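Local coordinates for protein afamin (Homo sapiens, PDB 6FAK) that carries hydrophobic molecules in body fluids, binds vitamin E and keeps lipidated Wnt proteins soluble and active, at residues A[374-377]-A[378-382]; A[333-336]-A[337-341]; A[307-310]-A[311-314]. One frame throughout, in Å; residues are numbered along the deposited sequence.

All three contacts are local and lie in the second albumin domain range, on one side of the chain's centre, but they differ in depth. Contact 2, the C-terminal end of helix 326-339, is the buried one and mixes aromatic packing with a salt-bridge network. Contact 1, the start of helix 376-417, and contact 3, a turn in the loop before helix 318-324, are partly buried, each with one side in the interior and the other at the surface. Phe380 of contact 1 packs on Phe333 and Tyr337 of contact 2, whereas contact 3 meets contact 1 through charge, Arg308 to Glu377, and contact 2 through Phe312 on Phe333.

Contact 1: A[374-377]-A[378-382]; sequences RYAE and DKFNE. With NAG (2-acetamido-2-deoxy-beta-D-glucopyranose), chain D.
Ala376 and Phe380 make the tight side of this helical turn. CB of Ala376 meets Phe380 CZ at 3.9 Å, while Ala376 O sits 3.4 Å above the ring plane, over its centre, and also takes the hydrogen bond from Phe380 N (161° at the hydrogen). With CG beside its backbone N (chi1 -51°), the ring folds back over the preceding turn, where Ile352 and Tyr356 of helix 346-363 pack on it. This is the first turn of the long helix 376-417, with Tyr375 at the N-cap position; its carbonyl takes a weak bond from Asp378 N. An alanine in place of Phe380 would probably open a gap towards Ile352 and Tyr356 and leave Ala376 CB without its ring neighbour. The solvent side is looser. Asp378 runs alongside Tyr375, its OD2 at the ring edge 3.6 Å from Tyr375 CD1, both residues exposed. Between the two sides, Glu377 turns its carboxylate to Arg308 in a salt bridge, and its carbonyl oxygen takes a 2.8 Å hydrogen bond from Asn381 N. From there the Asn381 side chain leads outward, CG anti to the backbone N (chi1 -176°), its ND2 joined covalently to C1 of the N-linked NAG.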
loop_
_atom_site.group_PDB
_atom_site.type_symbol
_atom_site.label_atom_id
_atom_site.label_comp_id
_atom_site.label_asym_id
_atom_site.label_seq_id
_atom_site.Cartn_x
_atom_site.Cartn_y
_atom_site.Cartn_z
ATOM N N ARG A 374 25.958 -6.558 26.919
ATOM C CA ARG A 374 25.525 -5.633 27.946
ATOM C C ARG A 374 25.157 -4.244 27.409
ATOM O O ARG A 374 24.230 -3.630 27.913
ATOM C CB ARG A 374 26.643 -5.546 29.001
ATOM C CG ARG A 374 26.637 -4.353 29.951
ATOM C CD ARG A 374 27.876 -4.365 30.831
ATOM N NE ARG A 374 27.602 -4.929 32.137
ATOM C CZ ARG A 374 28.503 -5.447 32.970
ATOM N NH1 ARG A 374 29.783 -5.512 32.623
ATOM N NH2 ARG A 374 28.116 -5.917 34.155
ATOM N N TYR A 375 25.870 -3.795 26.382
ATOM C CA TYR A 375 25.694 -2.482 25.756
ATOM C C TYR A 375 24.780 -2.441 24.532
ATOM O O TYR A 375 24.816 -1.481 23.750
ATOM C CB TYR A 375 27.073 -1.942 25.382
ATOM C CG TYR A 375 27.949 -1.837 26.594
ATOM C CD1 TYR A 375 27.696 -0.874 27.543
ATOM C CD2 TYR A 375 28.943 -2.789 26.855
ATOM C CE1 TYR A 375 28.445 -0.799 28.687
ATOM C CE2 TYR A 375 29.718 -2.701 27.990
ATOM C CZ TYR A 375 29.460 -1.709 28.902
ATOM O OH TYR A 375 30.210 -1.618 30.040
ATOM N N ALA A 376 23.936 -3.447 24.350
ATOM C CA ALA A 376 23.024 -3.451 23.220
ATOM C C ALA A 376 22.145 -2.213 23.130
ATOM O O ALA A 376 21.940 -1.665 22.043
ATOM C CB ALA A 376 22.145 -4.676 23.258
ATOM N N GLU A 377 21.649 -1.736 24.251
ATOM C CA GLU A 377 20.715 -0.582 24.226
ATOM C C GLU A 377 21.389 0.696 23.708
ATOM O O GLU A 377 20.722 1.536 23.110
ATOM C CB GLU A 377 20.075 -0.353 25.595
ATOM C CG GLU A 377 19.131 -1.481 25.972
ATOM C CD GLU A 377 18.766 -1.473 27.458
ATOM O OE1 GLU A 377 19.685 -1.585 28.305
ATOM O OE2 GLU A 377 17.558 -1.363 27.788
ATOM N N ASP A 378 22.717 0.807 23.876
ATOM C CA ASP A 378 23.476 1.922 23.285
ATOM C C ASP A 378 23.506 1.835 21.775
ATOM O O ASP A 378 23.479 2.879 21.096
ATOM C CB ASP A 378 24.917 1.985 23.828
ATOM C CG ASP A 378 24.975 2.236 25.337
ATOM O OD1 ASP A 378 24.091 2.914 25.880
ATOM O OD2 ASP A 378 25.911 1.780 25.993
ATOM N N LYS A 379 23.616 0.613 21.213
ATOM C CA LYS A 379 23.472 0.495 19.772
ATOM C C LYS A 379 22.071 0.889 19.308
ATOM O O LYS A 379 21.940 1.594 18.319
ATOM C CB LYS A 379 23.790 -0.904 19.267
ATOM C CG LYS A 379 25.223 -1.269 19.502
ATOM C CD LYS A 379 25.770 -2.243 18.467
ATOM C CE LYS A 379 27.146 -2.701 18.879
ATOM N NZ LYS A 379 28.254 -1.820 18.428
ATOM N N PHE A 380 21.037 0.439 20.021
ATOM C CA PHE A 380 19.625 0.773 19.629
ATOM C C PHE A 380 19.388 2.272 19.694
ATOM O O PHE A 380 18.777 2.867 18.781
ATOM C CB PHE A 380 18.596 0.079 20.503
ATOM C CG PHE A 380 18.778 -1.436 20.649
ATOM C CD1 PHE A 380 19.455 -2.208 19.694
ATOM C CD2 PHE A 380 18.207 -2.078 21.723
ATOM C CE1 PHE A 380 19.558 -3.580 19.838
ATOM C CE2 PHE A 380 18.319 -3.441 21.884
ATOM C CZ PHE A 380 19.009 -4.200 20.943
ATOM N N ASN A 381 19.891 2.875 20.769
ATOM C CA ASN A 381 19.782 4.321 21.007
ATOM C C ASN A 381 20.389 5.153 19.887
ATOM O O ASN A 381 19.743 6.077 19.398
ATOM C CB ASN A 381 20.392 4.664 22.369
ATOM C CG ASN A 381 20.235 6.136 22.736
ATOM O OD1 ASN A 381 21.015 6.993 22.274
ATOM N ND2 ASN A 381 19.220 6.444 23.583
ATOM N N GLU A 382 21.600 4.797 19.446
ATOM C CA GLU A 382 22.233 5.527 18.321
ATOM C C GLU A 382 21.446 5.400 17.003
ATOM O O GLU A 382 21.183 6.416 16.289
ATOM C CB GLU A 382 23.691 5.080 18.149
ATOM C CG GLU A 382 24.386 5.566 16.887
ATOM C CD GLU A 382 25.823 5.100 16.813
ATOM O OE1 GLU A 382 26.148 4.456 15.792
ATOM O OE2 GLU A 382 26.614 5.340 17.770
HETATM C C1 NAG D . 18.983 7.813 24.044
HETATM C C2 NAG D . 17.500 8.187 24.026
HETATM C C3 NAG D . 17.247 9.527 24.705
HETATM C C4 NAG D . 17.947 9.615 26.053
HETATM C C5 NAG D . 19.412 9.206 25.926
HETATM C C6 NAG D . 20.133 9.253 27.274
HETATM C C7 NAG D . 16.306 7.268 22.115
HETATM C C8 NAG D . 15.870 7.491 20.700
HETATM N N2 NAG D . 17.013 8.254 22.661
HETATM O O3 NAG D . 15.839 9.707 24.879
HETATM O O4 NAG D . 17.852 10.957 26.543
HETATM O O5 NAG D . 19.492 7.885 25.380
HETATM O O6 NAG D . 19.603 8.255 28.157
HETATM O O7 NAG D . 16.029 6.247 22.720
#

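Contact 2: A[333-336]-A[337-341]; sequences FTFE and YSRRH
The last turns of helix 326-339, in the all-helical second albumin domain, bring Glu336, Arg339 and Arg340 together in a salt-bridge network. The Glu336 chain bends at chi2 (-62°), turning its carboxylate back towards both arginines. Arg339 reaches Glu336 OE1 side-on with two nitrogens, NH2 at 2.8 Å on the syn lone pair and NE at 3.0 Å from above the carboxylate plane, the oxygen lying in the guanidinium plane. Arg340 NH1 also bridges to OE1, though modelled too short to be trusted, and gives a hydrogen bond to Glu336 O at 3.1 Å. Lys332 meets the other oxygen, OE2, so this acid is ringed by positive charge that would probably keep it ionised. The Arg339 guanidinium lies nearly flat against the Phe335 ring, planes 18° apart, with Phe335 CZ over its centre. One face of the helix carries Phe333 and Tyr337, whose rings meet obliquely, Phe333 CZ to Tyr337 CD2 at 3.8 Å; Tyr337 CB makes a CH-pi contact over the Phe333 face. Towards helix 216-225, Ser338 hydrogen-bonds Thr334 O twice: its N and its OG, the latter at 2.7 Å, reach that oxygen from opposite faces of the carbonyl plane.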
loop_
_atom_site.group_PDB
_atom_site.type_symbol
_atom_site.label_atom_id
_atom_site.label_comp_id
_atom_site.label_asym_id
_atom_site.label_seq_id
_atom_site.Cartn_x
_atom_site.Cartn_y
_atom_site.Cartn_z
ATOM N N PHE A 333 12.335 -11.463 21.602
ATOM C CA PHE A 333 12.928 -10.118 21.656
ATOM C C PHE A 333 12.023 -9.083 20.955
ATOM O O PHE A 333 11.722 -8.035 21.514
ATOM C CB PHE A 333 14.330 -10.078 21.033
ATOM C CG PHE A 333 14.874 -8.681 20.953
ATOM C CD1 PHE A 333 15.355 -8.048 22.091
ATOM C CD2 PHE A 333 14.821 -7.966 19.736
ATOM C CE1 PHE A 333 15.819 -6.739 22.015
ATOM C CE2 PHE A 333 15.297 -6.677 19.652
ATOM C CZ PHE A 333 15.791 -6.048 20.780
ATOM N N THR A 334 11.526 -9.439 19.782
ATOM C CA THR A 334 10.719 -8.539 18.999
ATOM C C THR A 334 9.403 -8.206 19.790
ATOM O O THR A 334 9.026 -7.052 19.934
ATOM C CB THR A 334 10.419 -9.119 17.603
ATOM O OG1 THR A 334 11.634 -9.481 16.900
ATOM C CG2 THR A 334 9.588 -8.110 16.812
ATOM N N PHE A 335 8.781 -9.257 20.338
ATOM C CA PHE A 335 7.606 -9.146 21.225
ATOM C C PHE A 335 7.861 -8.187 22.395
ATOM O O PHE A 335 7.123 -7.203 22.599
ATOM C CB PHE A 335 7.202 -10.533 21.701
ATOM C CG PHE A 335 6.285 -10.546 22.871
ATOM C CD1 PHE A 335 4.965 -10.117 22.741
ATOM C CD2 PHE A 335 6.723 -11.020 24.109
ATOM C CE1 PHE A 335 4.103 -10.175 23.849
ATOM C CE2 PHE A 335 5.872 -11.071 25.202
ATOM C CZ PHE A 335 4.559 -10.643 25.081
ATOM N N GLU A 336 8.894 -8.487 23.162
ATOM C CA GLU A 336 9.181 -7.711 24.381
ATOM C C GLU A 336 9.566 -6.255 24.049
ATOM O O GLU A 336 9.067 -5.311 24.721
ATOM C CB GLU A 336 10.285 -8.372 25.205
ATOM C CG GLU A 336 9.904 -9.707 25.852
ATOM C CD GLU A 336 8.754 -9.611 26.877
ATOM O OE1 GLU A 336 8.395 -8.518 27.308
ATOM O OE2 GLU A 336 8.179 -10.653 27.266
ATOM N N TYR A 337 10.416 -6.069 23.026
ATOM C CA TYR A 337 10.875 -4.726 22.650
ATOM C C TYR A 337 9.732 -3.905 22.021
ATOM O O TYR A 337 9.532 -2.716 22.376
ATOM C CB TYR A 337 12.109 -4.781 21.711
ATOM C CG TYR A 337 12.877 -3.480 21.686
ATOM C CD1 TYR A 337 12.492 -2.441 20.864
ATOM C CD2 TYR A 337 13.951 -3.254 22.584
ATOM C CE1 TYR A 337 13.139 -1.217 20.890
ATOM C CE2 TYR A 337 14.635 -2.012 22.601
ATOM C CZ TYR A 337 14.231 -1.014 21.718
ATOM O OH TYR A 337 14.842 0.228 21.706
ATOM N N SER A 338 8.964 -4.514 21.117
ATOM C CA SER A 338 7.830 -3.818 20.466
ATOM C C SER A 338 6.725 -3.382 21.433
ATOM O O SER A 338 6.252 -2.249 21.362
ATOM C CB SER A 338 7.230 -4.647 19.343
ATOM O OG SER A 338 8.234 -4.981 18.391
ATOM N N ARG A 339 6.349 -4.258 22.368
ATOM C CA ARG A 339 5.282 -3.936 23.287
ATOM C C ARG A 339 5.638 -2.840 24.273
ATOM O O ARG A 339 4.731 -2.143 24.733
ATOM C CB ARG A 339 4.748 -5.164 24.011
ATOM C CG ARG A 339 5.601 -5.704 25.124
ATOM C CD ARG A 339 4.871 -6.907 25.643
ATOM N NE ARG A 339 5.636 -7.639 26.602
ATOM C CZ ARG A 339 5.131 -8.237 27.693
ATOM N NH1 ARG A 339 3.829 -8.155 27.975
ATOM N NH2 ARG A 339 5.918 -8.932 28.473
ATOM N N ARG A 340 6.924 -2.685 24.575
ATOM C CA ARG A 340 7.423 -1.600 25.404
ATOM C C ARG A 340 7.791 -0.314 24.686
ATOM O O ARG A 340 8.156 0.628 25.341
ATOM C CB ARG A 340 8.657 -2.043 26.169
ATOM C CG ARG A 340 8.361 -3.067 27.234
ATOM C CD ARG A 340 9.700 -3.553 27.789
ATOM N NE ARG A 340 9.527 -4.427 28.952
ATOM C CZ ARG A 340 9.165 -5.687 28.859
ATOM N NH1 ARG A 340 8.902 -6.213 27.668
ATOM N NH2 ARG A 340 9.036 -6.420 29.952
ATOM N N HIS A 341 7.710 -0.270 23.364
ATOM C CA HIS A 341 8.062 0.918 22.592
ATOM C C HIS A 341 6.954 1.204 21.582
ATOM O O HIS A 341 7.165 1.146 20.371
ATOM C CB HIS A 341 9.406 0.697 21.889
ATOM C CG HIS A 341 10.563 0.575 22.816
ATOM N ND1 HIS A 341 10.915 -0.624 23.403
ATOM C CD2 HIS A 341 11.411 1.510 23.315
ATOM C CE1 HIS A 341 11.957 -0.425 24.192
ATOM N NE2 HIS A 341 12.267 0.861 24.165
#

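Contact 3: A[307-310]-A[311-314]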
loop_
_atom_site.group_PDB
_atom_site.type_symbol
_atom_site.label_atom_id
_atom_site.label_comp_id
_atom_site.label_asym_id
_atom_site.label_seq_id
_atom_site.Cartn_x
_atom_site.Cartn_y
_atom_site.Cartn_z
ATOM N N LEU A 307 10.656 0.170 30.687
ATOM C CA LEU A 307 11.132 0.482 29.329
ATOM C C LEU A 307 12.035 -0.584 28.705
ATOM O O LEU A 307 12.169 -0.641 27.475
ATOM C CB LEU A 307 11.873 1.827 29.325
ATOM C CG LEU A 307 12.182 2.488 27.977
ATOM C CD1 LEU A 307 10.926 2.679 27.133
ATOM C CD2 LEU A 307 12.886 3.811 28.236
ATOM N N ARG A 308 12.631 -1.438 29.538
ATOM C CA ARG A 308 13.625 -2.405 29.073
ATOM C C ARG A 308 13.272 -3.851 29.409
ATOM O O ARG A 308 12.308 -4.119 30.105
ATOM C CB ARG A 308 15.013 -2.037 29.604
ATOM C CG ARG A 308 15.140 -1.901 31.115
ATOM C CD ARG A 308 16.361 -1.062 31.465
ATOM N NE ARG A 308 17.593 -1.580 30.850
ATOM C CZ ARG A 308 18.277 -2.653 31.263
ATOM N NH1 ARG A 308 17.849 -3.372 32.296
ATOM N NH2 ARG A 308 19.390 -3.018 30.631
ATOM N N GLU A 309 14.031 -4.775 28.831
ATOM C CA GLU A 309 14.019 -6.170 29.241
ATOM C C GLU A 309 15.476 -6.572 29.388
ATOM O O GLU A 309 16.164 -6.881 28.397
ATOM C CB GLU A 309 13.256 -7.063 28.245
ATOM C CG GLU A 309 13.288 -8.581 28.528
ATOM C CD GLU A 309 12.836 -8.986 29.930
ATOM O OE1 GLU A 309 11.702 -9.504 30.058
ATOM O OE2 GLU A 309 13.611 -8.798 30.903
ATOM N N GLY A 310 15.947 -6.540 30.635
ATOM C CA GLY A 310 17.308 -6.935 30.949
ATOM C C GLY A 310 17.604 -8.388 30.650
ATOM O O GLY A 310 18.752 -8.770 30.631
ATOM N N LYS A 311 16.587 -9.213 30.433
ATOM C CA LYS A 311 16.789 -10.582 29.974
ATOM C C LYS A 311 17.594 -10.672 28.643
ATOM O O LYS A 311 18.228 -11.724 28.390
ATOM C CB LYS A 311 15.440 -11.305 29.831
ATOM C CG LYS A 311 15.530 -12.823 29.857
ATOM C CD LYS A 311 14.613 -13.457 30.908
ATOM C CE LYS A 311 15.153 -13.284 32.321
ATOM N NZ LYS A 311 14.228 -13.827 33.356
ATOM N N PHE A 312 17.565 -9.598 27.823
ATOM C CA PHE A 312 18.307 -9.546 26.538
ATOM C C PHE A 312 19.664 -8.882 26.571
ATOM O O PHE A 312 20.479 -9.074 25.630
ATOM C CB PHE A 312 17.413 -8.932 25.441
ATOM C CG PHE A 312 16.207 -9.784 25.182
ATOM C CD1 PHE A 312 16.348 -11.006 24.567
ATOM C CD2 PHE A 312 14.954 -9.425 25.675
ATOM C CE1 PHE A 312 15.257 -11.827 24.367
ATOM C CE2 PHE A 312 13.873 -10.258 25.487
ATOM C CZ PHE A 312 14.019 -11.432 24.833
ATOM N N THR A 313 19.927 -8.116 27.626
ATOM C CA THR A 313 21.232 -7.488 27.835
ATOM C C THR A 313 21.918 -7.777 29.168
ATOM O O THR A 313 23.132 -7.675 29.239
ATOM C CB THR A 313 21.084 -5.970 27.729
ATOM O OG1 THR A 313 20.222 -5.509 28.784
ATOM C CG2 THR A 313 20.468 -5.600 26.357
ATOM N N ASP A 314 21.153 -8.081 30.222
ATOM C CA ASP A 314 21.709 -8.270 31.583
ATOM C C ASP A 314 21.859 -9.715 32.008
ATOM O O ASP A 314 22.504 -9.976 32.993
ATOM C CB ASP A 314 20.838 -7.552 32.621
ATOM C CG ASP A 314 20.620 -6.079 32.283
ATOM O OD1 ASP A 314 21.383 -5.558 31.429
ATOM O OD2 ASP A 314 19.686 -5.442 32.859
#
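Arg308 and Asp314 come at each other from opposite directions and join in a salt bridge. The main bond is Arg308 NH1 to Asp314 OD2, 2.8 Å long and nearly straight at 164°; it meets the oxygen on the syn side and runs in the guanidinium plane. NH2 adds two weak bonds, one to each carboxylate oxygen, and the two flat groups are turned only 20° apart. The arginine bends at chi3 (-54°) to bring its head back over the loop. Its strongest polar partner, however, is Glu377 at the start of helix 376-417, which NH2 meets in a second salt bridge. One guanidinium therefore links the loop's own acid to the neighbouring helix.

The backbone hydrogen bonds belong to a type I beta turn from Glu309 to Phe312, closed by Phe312 N to Glu309 O at 3.1 Å, in the loop between helices 288-295 and 318-324. Gly310 O, within the turn, is met by Thr313 N from above its carbonyl plane and by Asp314 N, the latter modelled doubtfully short. A side-chain oxygen ties into the same turn: Glu309 OE2 takes the N-H of Lys311 at 3.0 Å on its anti side, tilted out of the carboxylate plane. Just after the turn, Thr313 OG1 donates to Asp314 OD1 at 2.9 Å from above the Asp314 carboxylate plane.

Carbon contacts come from Glu309 and Phe312. Glu309 CG lies 3.4 Å from Phe312 CD2, and the two side chains cross at a slant. Phe312 is buried, its ring meeting Phe333 of helix 326-339 edge-to-face and its backbone O hydrogen-bonded to Tyr356 OH. Thr313 faces the neighbouring helix and packs on Ala376.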